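Local atomic coordinates of epsin-3 (Saccharomyces cerevisiae, PDB entry 3ONK), a protein that helps recruit clathrin to the Golgi network and endosomes and binds membranes enriched in phosphatidylinositol-3,5-bisphosphate, here represented by its ENTH domain. Residues G14-A19 against F53-E58; Q37-F42 against E46-M51; I78-E83 against K138-T143; R84-T89 against E125-D130. All coordinates share one frame; numbering follows the deposited sequence.

In the fold
Helix 11-19 leads into helix 29-38, and the chain turns tightly into helix 42-57. Contact 2 closes that short turn and lies within the longer loop that contact 1 closes, between the first helix and the end of helix 42-57; the two touch through V16 and R17 against M51. Past this unit, helix 64-80 opens contact 3, which closes only when helix 130-143 comes back to it. Contact 4, between helices 83-90 and 113-127, falls wholly within that second loop. I78 packs on I86, L126 and L127 to join contacts 3 and 4, while T39 and Y40 reach S82 and H80, tying the N-terminal helices to the later ones.

Contact 1. Residues G14-A19 against F53-E58; sequences GKVREA and FRRFTE
R55 reaches from the end of helix 42-57 to V16 and R17 on helix 11-19, across a gap of 9.7 Å between R17 CA and R55 CA. Its CB already points to the other helix. From there CG and CD carry the chain across, bent at chi2 (55°) and again at chi3 (102°), so that the guanidinium is swung alongside the first helix. NE makes a weak hydrogen bond to T20 OG1, next along the chain from A19. The touching is left to NH2, which stands 3.7 Å from V16 CG1 and 3.9 Å from R17 CA. Valine suits its place as a compact, buried methyl surface that also packs on I48, M51 and I52. R17 crosses R55 at about a right angle, its CG 4.1 Å from R55 NH2. The two guanidinium planes are 78° apart, with R17 NE 5.3 Å from R55 NH1. Arginine suits position 17 because its aliphatic carbons can pack, here also on M51, while at position 55 its length lets the guanidinium reach helix 11-19. Two such basic side chains gathered from these helices are consistent with the phosphoinositide-binding site known from ENTH domains of epsins.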
loop_
_atom_site.group_PDB
_atom_site.type_symbol
_atom_site.label_atom_id
_atom_site.label_comp_id
_atom_site.label_asym_id
_atom_site.label_seq_id
_atom_site.Cartn_x
_atom_site.Cartn_y
_atom_site.Cartn_z
ATOM N N GLY A 14 -7.068 -7.670 10.369
ATOM C CA GLY A 14 -5.933 -8.376 10.935
ATOM C C GLY A 14 -4.908 -8.757 9.869
ATOM O O GLY A 14 -3.702 -8.713 10.102
ATOM N N LYS A 15 -5.389 -9.155 8.697
ATOM C CA LYS A 15 -4.501 -9.519 7.610
ATOM C C LYS A 15 -3.707 -8.292 7.156
ATOM O O LYS A 15 -2.482 -8.357 6.998
ATOM C CB LYS A 15 -5.301 -10.113 6.449
ATOM C CG LYS A 15 -5.777 -11.536 6.679
ATOM C CD LYS A 15 -6.378 -12.118 5.400
ATOM C CE LYS A 15 -6.495 -13.627 5.465
ATOM N NZ LYS A 15 -7.233 -14.069 6.665
ATOM N N VAL A 16 -4.403 -7.172 6.969
ATOM C CA VAL A 16 -3.748 -5.919 6.605
ATOM C C VAL A 16 -2.758 -5.483 7.680
ATOM O O VAL A 16 -1.650 -5.039 7.371
ATOM C CB VAL A 16 -4.761 -4.777 6.370
ATOM C CG1 VAL A 16 -4.019 -3.490 6.019
ATOM C CG2 VAL A 16 -5.718 -5.148 5.265
ATOM N N ARG A 17 -3.158 -5.610 8.944
ATOM C CA ARG A 17 -2.255 -5.286 10.049
ATOM C C ARG A 17 -0.963 -6.089 9.966
ATOM O O ARG A 17 0.131 -5.525 10.073
ATOM C CB ARG A 17 -2.935 -5.496 11.410
ATOM C CG ARG A 17 -3.874 -4.375 11.807
ATOM C CD ARG A 17 -4.278 -4.462 13.276
ATOM N NE ARG A 17 -3.525 -3.538 14.125
ATOM C CZ ARG A 17 -2.588 -3.912 14.994
ATOM N NH1 ARG A 17 -1.956 -3.000 15.728
ATOM N NH2 ARG A 17 -2.287 -5.199 15.134
ATOM N N GLU A 18 -1.095 -7.402 9.771
ATOM C CA GLU A 18 0.055 -8.298 9.635
ATOM C C GLU A 18 0.931 -7.940 8.434
ATOM O O GLU A 18 2.159 -7.916 8.527
ATOM C CB GLU A 18 -0.382 -9.772 9.513
ATOM C CG GLU A 18 0.778 -10.691 9.063
ATOM C CD GLU A 18 0.401 -12.165 8.884
ATOM O OE1 GLU A 18 -0.785 -12.530 9.034
ATOM O OE2 GLU A 18 1.316 -12.966 8.584
ATOM N N ALA A 19 0.299 -7.677 7.299
ATOM C CA ALA A 19 1.040 -7.312 6.088
ATOM C C ALA A 19 1.829 -6.005 6.246
ATOM O O ALA A 19 2.724 -5.715 5.449
ATOM C CB ALA A 19 0.096 -7.198 4.915
ATOM N N PHE A 53 -4.315 3.351 5.153
ATOM C CA PHE A 53 -3.970 4.768 5.238
ATOM C C PHE A 53 -3.714 5.225 6.675
ATOM O O PHE A 53 -2.999 6.201 6.895
ATOM C CB PHE A 53 -5.016 5.636 4.548
ATOM C CG PHE A 53 -5.128 5.382 3.067
ATOM C CD1 PHE A 53 -4.005 5.440 2.256
ATOM C CD2 PHE A 53 -6.350 5.103 2.486
ATOM C CE1 PHE A 53 -4.094 5.215 0.887
ATOM C CE2 PHE A 53 -6.451 4.870 1.107
ATOM C CZ PHE A 53 -5.318 4.923 0.313
ATOM N N ARG A 54 -4.282 4.516 7.649
ATOM C CA ARG A 54 -3.968 4.783 9.050
ATOM C C ARG A 54 -2.471 4.913 9.192
ATOM O O ARG A 54 -1.974 5.732 9.952
ATOM C CB ARG A 54 -4.477 3.666 9.961
ATOM C CG ARG A 54 -5.990 3.641 10.069
ATOM C CD ARG A 54 -6.495 2.681 11.128
ATOM N NE ARG A 54 -7.954 2.702 11.164
ATOM C CZ ARG A 54 -8.670 3.603 11.828
ATOM N NH1 ARG A 54 -8.061 4.556 12.528
ATOM N NH2 ARG A 54 -9.996 3.549 11.797
ATOM N N ARG A 55 -1.755 4.094 8.435
ATOM C CA ARG A 55 -0.303 4.075 8.491
ATOM C C ARG A 55 0.319 5.405 8.035
ATOM O O ARG A 55 1.216 5.935 8.699
ATOM C CB ARG A 55 0.231 2.893 7.676
ATOM C CG ARG A 55 0.692 1.714 8.535
ATOM C CD ARG A 55 -0.404 1.231 9.492
ATOM N NE ARG A 55 -1.060 0.009 9.019
ATOM C CZ ARG A 55 -2.222 -0.456 9.480
ATOM N NH1 ARG A 55 -2.882 0.201 10.438
ATOM N NH2 ARG A 55 -2.730 -1.576 8.970
ATOM N N PHE A 56 -0.178 5.948 6.923
ATOM C CA PHE A 56 0.366 7.173 6.338
ATOM C C PHE A 56 0.232 8.369 7.248
ATOM O O PHE A 56 1.003 9.329 7.152
ATOM C CB PHE A 56 -0.324 7.495 5.010
ATOM C CG PHE A 56 -0.207 6.408 3.998
ATOM C CD1 PHE A 56 0.590 5.302 4.245
ATOM C CD2 PHE A 56 -0.885 6.482 2.798
ATOM C CE1 PHE A 56 0.704 4.290 3.314
ATOM C CE2 PHE A 56 -0.778 5.472 1.868
ATOM C CZ PHE A 56 0.019 4.378 2.122
ATOM N N THR A 57 -0.754 8.320 8.130
ATOM C CA THR A 57 -1.127 9.511 8.882
ATOM C C THR A 57 -0.327 9.681 10.182
ATOM O O THR A 57 -0.324 10.753 10.782
ATOM C CB THR A 57 -2.647 9.553 9.120
ATOM O OG1 THR A 57 -3.019 8.510 10.025
ATOM C CG2 THR A 57 -3.384 9.348 7.796
ATOM N N GLU A 58 0.369 8.629 10.598
ATOM C CA GLU A 58 1.304 8.735 11.713
ATOM C C GLU A 58 2.688 9.134 11.199
ATOM O O GLU A 58 3.504 8.269 10.874
ATOM C CB GLU A 58 1.386 7.413 12.487
#

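Contact 2. Residues Q37-F42 against E46-M51; sequences QGTYNF and EEILSM
This is a short-range, largely buried contact in which the tight turn after helix 29-38 folds against the first turns of helix 42-57. Its apolar half is I48, whose CD1 lies 3.6 Å from G38 C and 3.8 Å from T39 CG2. I48 CG1 extends opposite the carbonyl carbon (chi1 -63°), and from there the branch runs out straight to the turn. Glycine suits position 38 because it has no side chain to stand between the turn and this methyl. T39 crosses I48 at about a right angle and divides its duties: CG2 packs, while OG1 bonds to S36 O and to S82 N, which satisfies a buried hydroxyl.

The other half lies at the exposed start of the helix. E46 N donates to F42 O at 3.1 Å, the bond nearly straight at 169°, as expected of a first helical turn. Their side chains lie side by side pointing the same way, E46 OE1 coming within 3.1 Å of F42 CE1, with ring and carboxylate planes 35° apart. One turn on, E46 O accepts S50 N and, from the other face of its plane, S50 OG at 2.8 Å.

A type I turn from G38 to N41, with N41 as the N-cap, completes an alpha-alpha hairpin, a basic unit of the all-helical ENTH domain.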
loop_
_atom_site.group_PDB
_atom_site.type_symbol
_atom_site.label_atom_id
_atom_site.label_comp_id
_atom_site.label_asym_id
_atom_site.label_seq_id
_atom_site.Cartn_x
_atom_site.Cartn_y
_atom_site.Cartn_z
ATOM N N GLN A 37 -8.273 -10.270 -2.532
ATOM C CA GLN A 37 -9.596 -10.893 -2.604
ATOM C C GLN A 37 -10.637 -10.083 -1.830
ATOM O O GLN A 37 -11.788 -9.983 -2.255
ATOM C CB GLN A 37 -9.582 -12.338 -2.081
ATOM C CG GLN A 37 -8.516 -13.237 -2.679
ATOM C CD GLN A 37 -8.617 -13.359 -4.178
ATOM O OE1 GLN A 37 -7.694 -12.991 -4.905
ATOM N NE2 GLN A 37 -9.739 -13.886 -4.656
ATOM N N GLY A 38 -10.232 -9.511 -0.699
ATOM C CA GLY A 38 -11.129 -8.737 0.129
ATOM C C GLY A 38 -11.582 -7.424 -0.501
ATOM O O GLY A 38 -12.592 -6.866 -0.080
ATOM N N THR A 39 -10.841 -6.936 -1.503
ATOM C CA THR A 39 -11.227 -5.736 -2.253
ATOM C C THR A 39 -12.414 -5.965 -3.170
ATOM O O THR A 39 -12.941 -5.018 -3.742
ATOM C CB THR A 39 -10.072 -5.168 -3.134
ATOM O OG1 THR A 39 -9.804 -6.060 -4.223
ATOM C CG2 THR A 39 -8.801 -4.935 -2.319
ATOM N N TYR A 40 -12.833 -7.218 -3.321
ATOM C CA TYR A 40 -13.973 -7.521 -4.179
ATOM C C TYR A 40 -15.319 -7.555 -3.455
ATOM O O TYR A 40 -16.343 -7.952 -4.033
ATOM C CB TYR A 40 -13.728 -8.813 -4.939
ATOM C CG TYR A 40 -12.684 -8.633 -6.013
ATOM C CD1 TYR A 40 -13.043 -8.205 -7.286
ATOM C CD2 TYR A 40 -11.339 -8.851 -5.747
ATOM C CE1 TYR A 40 -12.110 -8.033 -8.264
ATOM C CE2 TYR A 40 -10.387 -8.679 -6.737
ATOM C CZ TYR A 40 -10.788 -8.261 -7.995
ATOM O OH TYR A 40 -9.863 -8.074 -8.996
ATOM N N ASN A 41 -15.316 -7.165 -2.186
ATOM C CA ASN A 41 -16.579 -6.899 -1.497
ATOM C C ASN A 41 -16.535 -5.600 -0.723
ATOM O O ASN A 41 -15.491 -5.174 -0.246
ATOM C CB ASN A 41 -17.066 -8.081 -0.646
ATOM C CG ASN A 41 -16.176 -8.362 0.551
ATOM O OD1 ASN A 41 -15.154 -9.044 0.438
ATOM N ND2 ASN A 41 -16.582 -7.865 1.715
ATOM N N PHE A 42 -17.678 -4.946 -0.648
ATOM C CA PHE A 42 -17.738 -3.586 -0.152
ATOM C C PHE A 42 -17.174 -3.464 1.265
ATOM O O PHE A 42 -16.286 -2.645 1.515
ATOM C CB PHE A 42 -19.181 -3.082 -0.230
ATOM C CG PHE A 42 -19.353 -1.652 0.184
ATOM C CD1 PHE A 42 -18.338 -0.736 -0.014
ATOM C CD2 PHE A 42 -20.549 -1.223 0.752
ATOM C CE1 PHE A 42 -18.495 0.578 0.359
ATOM C CE2 PHE A 42 -20.712 0.082 1.137
ATOM C CZ PHE A 42 -19.693 0.993 0.938
ATOM N N GLU A 46 -13.591 -1.418 2.301
ATOM C CA GLU A 46 -13.487 -0.286 3.223
ATOM C C GLU A 46 -12.605 -0.601 4.433
ATOM O O GLU A 46 -11.848 0.255 4.892
ATOM C CB GLU A 46 -14.877 0.184 3.677
ATOM C CG GLU A 46 -15.189 1.639 3.308
ATOM C CD GLU A 46 -16.681 1.913 3.139
ATOM O OE1 GLU A 46 -17.482 0.957 3.270
ATOM O OE2 GLU A 46 -17.056 3.081 2.873
ATOM N N GLU A 47 -12.687 -1.827 4.946
ATOM C CA GLU A 47 -11.812 -2.232 6.060
ATOM C C GLU A 47 -10.350 -2.100 5.695
ATOM O O GLU A 47 -9.544 -1.590 6.474
ATOM C CB GLU A 47 -12.086 -3.674 6.484
ATOM C CG GLU A 47 -13.424 -3.863 7.139
ATOM C CD GLU A 47 -13.698 -5.300 7.517
ATOM O OE1 GLU A 47 -14.859 -5.584 7.855
ATOM O OE2 GLU A 47 -12.773 -6.147 7.472
ATOM N N ILE A 48 -10.021 -2.566 4.496
ATOM C CA ILE A 48 -8.647 -2.564 3.992
ATOM C C ILE A 48 -8.164 -1.137 3.823
ATOM O O ILE A 48 -7.046 -0.800 4.194
ATOM C CB ILE A 48 -8.561 -3.280 2.613
ATOM C CG1 ILE A 48 -8.946 -4.759 2.740
ATOM C CG2 ILE A 48 -7.185 -3.160 2.019
ATOM C CD1 ILE A 48 -9.203 -5.417 1.403
ATOM N N LEU A 49 -9.031 -0.308 3.253
ATOM C CA LEU A 49 -8.755 1.103 3.021
ATOM C C LEU A 49 -8.367 1.849 4.310
ATOM O O LEU A 49 -7.294 2.445 4.398
ATOM C CB LEU A 49 -10.006 1.744 2.413
ATOM C CG LEU A 49 -9.837 2.918 1.455
ATOM C CD1 LEU A 49 -9.326 2.422 0.097
ATOM C CD2 LEU A 49 -11.172 3.692 1.316
ATOM N N SER A 50 -9.264 1.831 5.293
ATOM C CA SER A 50 -8.996 2.420 6.596
ATOM C C SER A 50 -7.619 2.024 7.096
ATOM O O SER A 50 -6.776 2.876 7.384
ATOM C CB SER A 50 -10.018 1.927 7.604
ATOM O OG SER A 50 -11.319 1.994 7.052
ATOM N N MET A 51 -7.407 0.718 7.185
ATOM C CA MET A 51 -6.197 0.158 7.755
ATOM C C MET A 51 -4.929 0.627 7.035
ATOM O O MET A 51 -3.928 0.955 7.679
ATOM C CB MET A 51 -6.281 -1.370 7.736
ATOM C CG MET A 51 -7.381 -1.961 8.618
ATOM S SD MET A 51 -7.154 -1.648 10.382
ATOM C CE MET A 51 -5.395 -1.885 10.553
#

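Contact 3. Residues I78-E83 against K138-T143; sequences IKHGSE and KKARET
T143 OG1 donates to A140 O at 3.1 Å, arriving 31° out of the carbonyl plane, so the hydroxyl is bound back onto its own helix 130-143. One threonine thus secures a carbonyl near the C-terminal end of that helix, while the methyl of the same A140 faces the end of helix 64-80. There A140 CB approaches the imidazole of H80 obliquely, 4.0 Å from the ring centroid and 30° off the ring normal: an off-centre CH-pi contact. H80 CE1 is the closest ring atom to A140 CB, at 3.6 Å. The ring stands here because H80 CG lies opposite the carbonyl carbon (chi1 -57°), and it also stacks with Y76 of its own helix. At this surface contact the last helix of the chain, 130-143, folds back on helix 64-80, closing the all-helical fold of the ENTH domain. Alanine suits so close a meeting, for the CA atoms of K79 and A140 are just 6.3 Å apart. K79 O also lies 3.8 Å from A140 CB. The rest of K79 leads away from A140, its NZ forming a salt bridge with D75, while its CB lies 4.2 Å from A140 CB.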
loop_
_atom_site.group_PDB
_atom_site.type_symbol
_atom_site.label_atom_id
_atom_site.label_comp_id
_atom_site.label_asym_id
_atom_site.label_seq_id
_atom_site.Cartn_x
_atom_site.Cartn_y
_atom_site.Cartn_z
ATOM N N ILE A 78 -3.391 -2.334 -6.374
ATOM C CA ILE A 78 -3.707 -1.628 -7.590
ATOM C C ILE A 78 -3.518 -2.529 -8.810
ATOM O O ILE A 78 -4.259 -2.426 -9.785
ATOM C CB ILE A 78 -2.941 -0.300 -7.649
ATOM C CG1 ILE A 78 -3.490 0.618 -6.541
ATOM C CG2 ILE A 78 -3.082 0.345 -9.017
ATOM C CD1 ILE A 78 -2.575 1.708 -6.130
ATOM N N LYS A 79 -2.582 -3.468 -8.721
ATOM C CA LYS A 79 -2.332 -4.408 -9.817
ATOM C C LYS A 79 -3.220 -5.652 -9.776
ATOM O O LYS A 79 -3.481 -6.269 -10.808
ATOM C CB LYS A 79 -0.859 -4.832 -9.833
ATOM C CG LYS A 79 0.095 -3.711 -10.220
ATOM C CD LYS A 79 1.536 -4.044 -9.849
ATOM C CE LYS A 79 2.433 -2.823 -10.007
ATOM N NZ LYS A 79 3.838 -3.106 -9.577
ATOM N N HIS A 80 -3.693 -6.020 -8.589
ATOM C CA HIS A 80 -4.417 -7.284 -8.448
ATOM C C HIS A 80 -5.863 -7.126 -7.967
ATOM O O HIS A 80 -6.699 -8.007 -8.198
ATOM C CB HIS A 80 -3.661 -8.257 -7.525
ATOM C CG HIS A 80 -2.257 -8.549 -7.968
ATOM N ND1 HIS A 80 -1.928 -9.643 -8.741
ATOM C CD2 HIS A 80 -1.098 -7.883 -7.745
ATOM C CE1 HIS A 80 -0.628 -9.631 -8.983
ATOM N NE2 HIS A 80 -0.101 -8.576 -8.388
ATOM N N GLY A 81 -6.144 -6.006 -7.305
ATOM C CA GLY A 81 -7.390 -5.806 -6.588
ATOM C C GLY A 81 -8.521 -5.346 -7.478
ATOM O O GLY A 81 -8.341 -5.167 -8.668
ATOM N N SER A 82 -9.691 -5.170 -6.887
ATOM C CA SER A 82 -10.880 -4.736 -7.598
ATOM C C SER A 82 -10.673 -3.361 -8.231
ATOM O O SER A 82 -9.944 -2.521 -7.702
ATOM C CB SER A 82 -12.045 -4.669 -6.612
ATOM O OG SER A 82 -13.199 -4.126 -7.201
ATOM N N GLU A 83 -11.331 -3.137 -9.363
ATOM C CA GLU A 83 -11.332 -1.828 -10.015
ATOM C C GLU A 83 -11.912 -0.757 -9.087
ATOM O O GLU A 83 -11.481 0.405 -9.096
ATOM C CB GLU A 83 -12.173 -1.903 -11.284
ATOM C CG GLU A 83 -11.877 -0.834 -12.283
ATOM C CD GLU A 83 -10.587 -1.096 -13.002
ATOM O OE1 GLU A 83 -10.490 -2.163 -13.655
ATOM O OE2 GLU A 83 -9.682 -0.231 -12.913
ATOM N N LYS A 138 -2.607 -6.089 -16.827
ATOM C CA LYS A 138 -2.343 -7.100 -17.839
ATOM C C LYS A 138 -1.168 -7.977 -17.419
ATOM O O LYS A 138 -1.302 -9.190 -17.319
ATOM C CB LYS A 138 -2.051 -6.441 -19.193
ATOM N N LYS A 139 -0.015 -7.361 -17.175
ATOM C CA LYS A 139 1.176 -8.119 -16.797
ATOM C C LYS A 139 0.936 -8.979 -15.557
ATOM O O LYS A 139 1.320 -10.143 -15.516
ATOM C CB LYS A 139 2.366 -7.188 -16.561
ATOM N N ALA A 140 0.302 -8.400 -14.544
ATOM C CA ALA A 140 0.126 -9.108 -13.286
ATOM C C ALA A 140 -0.576 -10.425 -13.551
ATOM O O ALA A 140 -0.111 -11.483 -13.135
ATOM C CB ALA A 140 -0.661 -8.275 -12.311
ATOM N N ARG A 141 -1.683 -10.356 -14.281
ATOM C CA ARG A 141 -2.520 -11.529 -14.484
ATOM C C ARG A 141 -1.991 -12.478 -15.560
ATOM O O ARG A 141 -2.493 -13.596 -15.706
ATOM C CB ARG A 141 -3.986 -11.144 -14.727
ATOM C CG ARG A 141 -4.292 -10.501 -16.062
ATOM C CD ARG A 141 -5.808 -10.348 -16.245
ATOM N NE ARG A 141 -6.212 -8.951 -16.370
ATOM C CZ ARG A 141 -6.185 -8.265 -17.510
ATOM N NH1 ARG A 141 -6.569 -6.995 -17.533
ATOM N NH2 ARG A 141 -5.773 -8.851 -18.630
ATOM N N GLU A 142 -0.969 -12.052 -16.294
ATOM C CA GLU A 142 -0.303 -12.966 -17.217
ATOM C C GLU A 142 0.674 -13.837 -16.456
ATOM O O GLU A 142 0.720 -15.055 -16.656
ATOM C CB GLU A 142 0.413 -12.213 -18.334
ATOM C CG GLU A 142 -0.515 -11.757 -19.448
ATOM C CD GLU A 142 0.190 -10.905 -20.481
ATOM O OE1 GLU A 142 0.805 -9.889 -20.094
ATOM O OE2 GLU A 142 0.124 -11.243 -21.684
ATOM N N THR A 143 1.442 -13.216 -15.564
ATOM C CA THR A 143 2.410 -13.966 -14.774
ATOM C C THR A 143 1.694 -14.835 -13.735
ATOM O O THR A 143 2.280 -15.766 -13.178
ATOM C CB THR A 143 3.480 -13.050 -14.125
ATOM O OG1 THR A 143 2.896 -12.277 -13.073
ATOM C CG2 THR A 143 4.085 -12.111 -15.170
#

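Contact 4. Residues R84-T89 against E125-D130; sequences RFIDDT and ELLSDD
Residues 84-89 are a stretch of continuous helix, whereas 125-130 hold the last turn of helix 113-127, a break at S128, and the start of helix 130-143. The segments come nearest at I86 and L127, whose CA atoms are 7.3 Å apart. D129 N bonds back to L126 O, and the carboxylate of D129 caps the next helix through N131 N, so an aspartate suits this corner.

From the last helical turn, L127 sends its two methyls across. L127 CD1 meets T89 CG2 at 3.5 Å, and L127 CD2 lies 3.9 Å from I86 CG2. CD2 touches T89 CG2 as well, at 3.8 Å, so the threonine methyl meets both branches. The forked tip of leucine touches two residues about a turn apart; it crosses T89 at about a right angle. T89 presents its methyl because CG2 stands opposite the backbone N, with OG1 beside the backbone N (chi1 -56°). That hydroxyl donates to F85 O at 2.7 Å, from the face of the carbonyl plane opposite T89 N, and also lies 3.4 Å above the plane of the F85 ring, toward its rim. Around the site, I93 and I96 pack on L127, and R90 binds L127 O and the carboxylate of D130.

Across the two segments the contact is therefore purely apolar: a buried threonine hydroxyl is satisfied within its own helix, and dispersion between methyl groups joins the helices.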
loop_
_atom_site.group_PDB
_atom_site.type_symbol
_atom_site.label_atom_id
_atom_site.label_comp_id
_atom_site.label_asym_id
_atom_site.label_seq_id
_atom_site.Cartn_x
_atom_site.Cartn_y
_atom_site.Cartn_z
ATOM N N ARG A 84 -12.905 -1.154 -8.294
ATOM C CA ARG A 84 -13.558 -0.243 -7.357
ATOM C C ARG A 84 -12.583 0.230 -6.279
ATOM O O ARG A 84 -12.731 1.325 -5.732
ATOM C CB ARG A 84 -14.788 -0.909 -6.733
ATOM C CG ARG A 84 -16.011 -0.966 -7.680
ATOM C CD ARG A 84 -17.029 -2.053 -7.289
ATOM N NE ARG A 84 -18.398 -1.783 -7.763
ATOM C CZ ARG A 84 -18.784 -1.751 -9.043
ATOM N NH1 ARG A 84 -17.913 -1.959 -10.024
ATOM N NH2 ARG A 84 -20.051 -1.497 -9.348
ATOM N N PHE A 85 -11.592 -0.600 -5.972
ATOM C CA PHE A 85 -10.588 -0.247 -4.968
ATOM C C PHE A 85 -9.649 0.861 -5.449
ATOM O O PHE A 85 -9.181 1.678 -4.649
ATOM C CB PHE A 85 -9.776 -1.485 -4.575
ATOM C CG PHE A 85 -8.668 -1.194 -3.606
ATOM C CD1 PHE A 85 -7.372 -0.998 -4.056
ATOM C CD2 PHE A 85 -8.929 -1.078 -2.250
ATOM C CE1 PHE A 85 -6.353 -0.728 -3.163
ATOM C CE2 PHE A 85 -7.918 -0.794 -1.363
ATOM C CZ PHE A 85 -6.629 -0.632 -1.813
ATOM N N ILE A 86 -9.341 0.862 -6.753
ATOM C CA ILE A 86 -8.562 1.940 -7.374
ATOM C C ILE A 86 -9.381 3.231 -7.336
ATOM O O ILE A 86 -8.857 4.304 -7.038
ATOM C CB ILE A 86 -8.248 1.648 -8.881
ATOM C CG1 ILE A 86 -7.683 0.239 -9.090
ATOM C CG2 ILE A 86 -7.354 2.729 -9.480
ATOM C CD1 ILE A 86 -6.512 -0.077 -8.217
ATOM N N ASP A 87 -10.668 3.121 -7.669
ATOM C CA ASP A 87 -11.582 4.252 -7.558
ATOM C C ASP A 87 -11.508 4.809 -6.134
ATOM O O ASP A 87 -11.276 6.006 -5.941
ATOM C CB ASP A 87 -13.024 3.836 -7.897
ATOM C CG ASP A 87 -13.229 3.555 -9.385
ATOM O OD1 ASP A 87 -14.298 3.026 -9.755
ATOM O OD2 ASP A 87 -12.331 3.861 -10.192
ATOM N N ASP A 88 -11.690 3.941 -5.139
ATOM C CA ASP A 88 -11.597 4.353 -3.727
ATOM C C ASP A 88 -10.275 5.050 -3.421
ATOM O O ASP A 88 -10.258 6.147 -2.872
ATOM C CB ASP A 88 -11.721 3.141 -2.813
ATOM C CG ASP A 88 -13.115 2.544 -2.813
ATOM O OD1 ASP A 88 -14.026 3.104 -3.460
ATOM O OD2 ASP A 88 -13.296 1.512 -2.143
ATOM N N THR A 89 -9.174 4.405 -3.800
ATOM C CA THR A 89 -7.831 4.919 -3.541
ATOM C C THR A 89 -7.602 6.282 -4.194
ATOM O O THR A 89 -6.955 7.150 -3.623
ATOM C CB THR A 89 -6.742 3.924 -4.029
ATOM O OG1 THR A 89 -6.932 2.639 -3.411
ATOM C CG2 THR A 89 -5.352 4.448 -3.690
ATOM N N GLU A 125 2.198 7.995 -9.822
ATOM C CA GLU A 125 2.258 7.940 -11.270
ATOM C C GLU A 125 1.327 6.826 -11.744
ATOM O O GLU A 125 0.530 7.034 -12.656
ATOM C CB GLU A 125 3.687 7.684 -11.729
ATOM C CG GLU A 125 3.926 7.952 -13.182
ATOM C CD GLU A 125 5.283 7.454 -13.628
ATOM O OE1 GLU A 125 5.772 6.462 -13.041
ATOM O OE2 GLU A 125 5.856 8.052 -14.564
ATOM N N LEU A 126 1.408 5.657 -11.099
ATOM C CA LEU A 126 0.545 4.521 -11.453
ATOM C C LEU A 126 -0.931 4.864 -11.305
ATOM O O LEU A 126 -1.696 4.783 -12.270
ATOM C CB LEU A 126 0.873 3.273 -10.620
ATOM C CG LEU A 126 0.058 2.002 -10.931
ATOM C CD1 LEU A 126 0.277 1.542 -12.377
ATOM C CD2 LEU A 126 0.348 0.857 -9.943
ATOM N N LEU A 127 -1.318 5.273 -10.098
ATOM C CA LEU A 127 -2.720 5.530 -9.773
ATOM C C LEU A 127 -3.401 6.495 -10.724
ATOM O O LEU A 127 -4.584 6.347 -11.003
ATOM C CB LEU A 127 -2.851 6.113 -8.367
ATOM C CG LEU A 127 -3.226 5.205 -7.206
ATOM C CD1 LEU A 127 -3.193 6.047 -5.962
ATOM C CD2 LEU A 127 -4.594 4.547 -7.375
ATOM N N SER A 128 -2.664 7.502 -11.189
ATOM C CA SER A 128 -3.261 8.588 -11.964
ATOM C C SER A 128 -3.190 8.374 -13.479
ATOM O O SER A 128 -3.471 9.279 -14.250
ATOM C CB SER A 128 -2.613 9.921 -11.589
ATOM O OG SER A 128 -1.294 10.004 -12.100
ATOM N N ASP A 129 -2.849 7.165 -13.902
ATOM C CA ASP A 129 -2.687 6.885 -15.327
ATOM C C ASP A 129 -3.405 5.603 -15.753
ATOM O O ASP A 129 -2.910 4.500 -15.516
ATOM C CB ASP A 129 -1.197 6.797 -15.674
ATOM C CG ASP A 129 -0.965 6.625 -17.158
ATOM O OD1 ASP A 129 -1.967 6.539 -17.897
ATOM O OD2 ASP A 129 0.205 6.596 -17.587
ATOM N N ASP A 130 -4.575 5.746 -16.378
ATOM C CA ASP A 130 -5.335 4.579 -16.827
ATOM C C ASP A 130 -4.509 3.658 -17.746
ATOM O O ASP A 130 -4.689 2.445 -17.742
ATOM C CB ASP A 130 -6.634 5.003 -17.525
ATOM C CG ASP A 130 -7.753 5.397 -16.536
ATOM O OD1 ASP A 130 -7.597 5.257 -15.305
ATOM O OD2 ASP A 130 -8.809 5.854 -17.006
#